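Local coordinates for protein arginyl-trna synthetase (PDB 1IQ0) that probably joins L-arginine to its cognate tRNA at the expense of ATP, as a monomeric class I aminoacyl-tRNA synthetase, at residues L556-P559 / E560-E564. Residues are numbered along the deposited sequence; the frame is centred on the assembly and turned at random.
Sequences LTAP and EGLRE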
ATOM      1  N   LEU A 556     -14.071   7.681  33.995  1.00 24.52           N
ATOM      2  CA  LEU A 556     -14.868   6.960  34.981  1.00 25.49           C
ATOM      3  C   LEU A 556     -15.279   7.774  36.207  1.00 23.37           C
ATOM      4  O   LEU A 556     -16.277   7.462  36.853  1.00 27.25           O
ATOM      5  CB  LEU A 556     -14.135   5.681  35.405  1.00 26.57           C
ATOM      6  CG  LEU A 556     -13.796   4.707  34.260  1.00 28.08           C
ATOM      7  CD1 LEU A 556     -13.142   3.446  34.828  1.00 28.63           C
ATOM      8  CD2 LEU A 556     -15.060   4.331  33.491  1.00 24.62           C
ATOM      9  N   THR A 557     -14.523   8.817  36.520  1.00 24.01           N
ATOM     10  CA  THR A 557     -14.836   9.660  37.665  1.00 25.15           C
ATOM     11  C   THR A 557     -15.491  10.973  37.247  1.00 26.89           C
ATOM     12  O   THR A 557     -15.720  11.849  38.079  1.00 22.58           O
ATOM     13  CB  THR A 557     -13.576   9.986  38.483  1.00 27.38           C
ATOM     14  OG1 THR A 557     -12.572  10.525  37.615  1.00 27.86           O
ATOM     15  CG2 THR A 557     -13.049   8.736  39.170  1.00 24.99           C
ATOM     16  N   ALA A 558     -15.792  11.111  35.959  1.00 24.96           N
ATOM     17  CA  ALA A 558     -16.432  12.323  35.470  1.00 25.20           C
ATOM     18  C   ALA A 558     -17.908  12.267  35.834  1.00 24.16           C
ATOM     19  O   ALA A 558     -18.489  11.183  35.927  1.00 21.22           O
ATOM     20  CB  ALA A 558     -16.267  12.443  33.948  1.00 26.23           C
ATOM     21  N   PRO A 559     -18.530  13.436  36.062  1.00 25.91           N
ATOM     22  CA  PRO A 559     -19.952  13.507  36.419  1.00 26.03           C
ATOM     23  C   PRO A 559     -20.864  13.114  35.263  1.00 28.69           C
ATOM     24  O   PRO A 559     -20.439  13.086  34.110  1.00 28.21           O
ATOM     25  CB  PRO A 559     -20.135  14.969  36.834  1.00 24.34           C
ATOM     26  CG  PRO A 559     -19.098  15.698  35.998  1.00 23.46           C
ATOM     27  CD  PRO A 559     -17.900  14.769  36.138  1.00 23.54           C
ATOM     28  N   GLU A 560     -22.119  12.814  35.590  1.00 26.97           N
ATOM     29  CA  GLU A 560     -23.112  12.416  34.604  1.00 29.42           C
ATOM     30  C   GLU A 560     -23.115  13.372  33.422  1.00 27.23           C
ATOM     31  O   GLU A 560     -23.025  14.581  33.600  1.00 28.22           O
ATOM     32  CB  GLU A 560     -24.501  12.387  35.243  1.00 45.82           C
ATOM     33  CG  GLU A 560     -25.603  11.948  34.296  1.00 57.85           C
ATOM     34  CD  GLU A 560     -26.930  11.781  35.004  1.00 63.58           C
ATOM     35  OE1 GLU A 560     -26.999  10.955  35.937  1.00 67.58           O
ATOM     36  OE2 GLU A 560     -27.901  12.473  34.631  1.00 65.12           O
ATOM     37  N   GLY A 561     -23.216  12.820  32.218  1.00 24.80           N
ATOM     38  CA  GLY A 561     -23.214  13.642  31.020  1.00 22.13           C
ATOM     39  C   GLY A 561     -21.821  13.753  30.438  1.00 24.77           C
ATOM     40  O   GLY A 561     -21.613  13.505  29.248  1.00 25.25           O
ATOM     41  N   LEU A 562     -20.857  14.122  31.274  1.00 29.38           N
ATOM     42  CA  LEU A 562     -19.475  14.252  30.825  1.00 29.59           C
ATOM     43  C   LEU A 562     -18.863  12.864  30.663  1.00 31.64           C
ATOM     44  O   LEU A 562     -18.100  12.619  29.728  1.00 32.04           O
ATOM     45  CB  LEU A 562     -18.649  15.037  31.843  1.00 24.71           C
ATOM     46  CG  LEU A 562     -17.613  16.034  31.315  1.00 23.54           C
ATOM     47  CD1 LEU A 562     -16.578  16.318  32.423  1.00 19.31           C
ATOM     48  CD2 LEU A 562     -16.940  15.503  30.059  1.00 23.70           C
ATOM     49  N   ARG A 563     -19.193  11.962  31.584  1.00 24.47           N
ATOM     50  CA  ARG A 563     -18.674  10.597  31.539  1.00 22.99           C
ATOM     51  C   ARG A 563     -19.091   9.945  30.226  1.00 22.55           C
ATOM     52  O   ARG A 563     -18.267   9.355  29.531  1.00 22.20           O
ATOM     53  CB  ARG A 563     -19.189   9.781  32.739  1.00 22.57           C
ATOM     54  CG  ARG A 563     -19.019   8.266  32.588  1.00 23.48           C
ATOM     55  CD  ARG A 563     -19.153   7.505  33.919  1.00 26.02           C
ATOM     56  NE  ARG A 563     -19.169   6.052  33.711  1.00 28.43           N
ATOM     57  CZ  ARG A 563     -18.692   5.152  34.571  1.00 32.93           C
ATOM     58  NH1 ARG A 563     -18.142   5.531  35.726  1.00 29.59           N
ATOM     59  NH2 ARG A 563     -18.770   3.859  34.281  1.00 33.88           N
ATOM     60  N   GLU A 564     -20.370  10.068  29.884  1.00 29.80           N
ATOM     61  CA  GLU A 564     -20.892   9.500  28.648  1.00 31.46           C
ATOM     62  C   GLU A 564     -20.194  10.140  27.441  1.00 31.78           C
ATOM     63  O   GLU A 564     -19.806   9.450  26.502  1.00 31.69           O
ATOM     64  CB  GLU A 564     -22.406   9.727  28.555  1.00 22.68           C
ATOM     65  CG  GLU A 564     -23.268   8.917  29.527  1.00 29.03           C
ATOM     66  CD  GLU A 564     -22.968   9.197  30.999  1.00 32.19           C
ATOM     67  OE1 GLU A 564     -22.588  10.335  31.344  1.00 30.65           O
ATOM     68  OE2 GLU A 564     -23.131   8.272  31.819  1.00 32.78           O
TER
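Arg563, in the first turn of its helix, reaches back along the loop to Leu556. Arg563 CB lies 3.6 Å from Ala558 O and also packs near Ala558 CB. CG stands anti to the backbone N (chi1 164°), and the chain stays extended as far as NE. This carries CD past Leu556 O and brings the guanidinium to Leu556. Arg563 NH1 gives a weak, bent bond to Leu556 O, 2.9 Å long with an N-H...O angle of 124°. Leu556 CD2 lies over one face of the guanidinium, near its rim, 3.8 Å from Arg563 NH2. The backbone of the turn is held separately. Pro559 O accepts a good bond from Arg563 N at 3.0 Å and a weak one from Leu562 N. Leu562 CB packs on Ala558 CB (4.1 Å) and on Pro559 CG.

Gly561 is the N-cap residue. Gly561 N donates to Glu564 OE1 at 2.7 Å, on the syn side, tilted out of the carboxylate plane. This is one half of a capping box; glycine has no side chain to supply the other. The carboxylate satisfies the N-H of buried Gly561, just before the first helical turn.

The turn leads from the loop after strand 550-551 into helix 562-583, at the surface of the DALR anticodon-binding region. Leu556 and Arg563 both touch Ala487 of helix 470-487. In a neighbouring loop, Gln497 NE2 hydrogen-bonds to Glu560 O, and the Leu562 side chain touches Gln497.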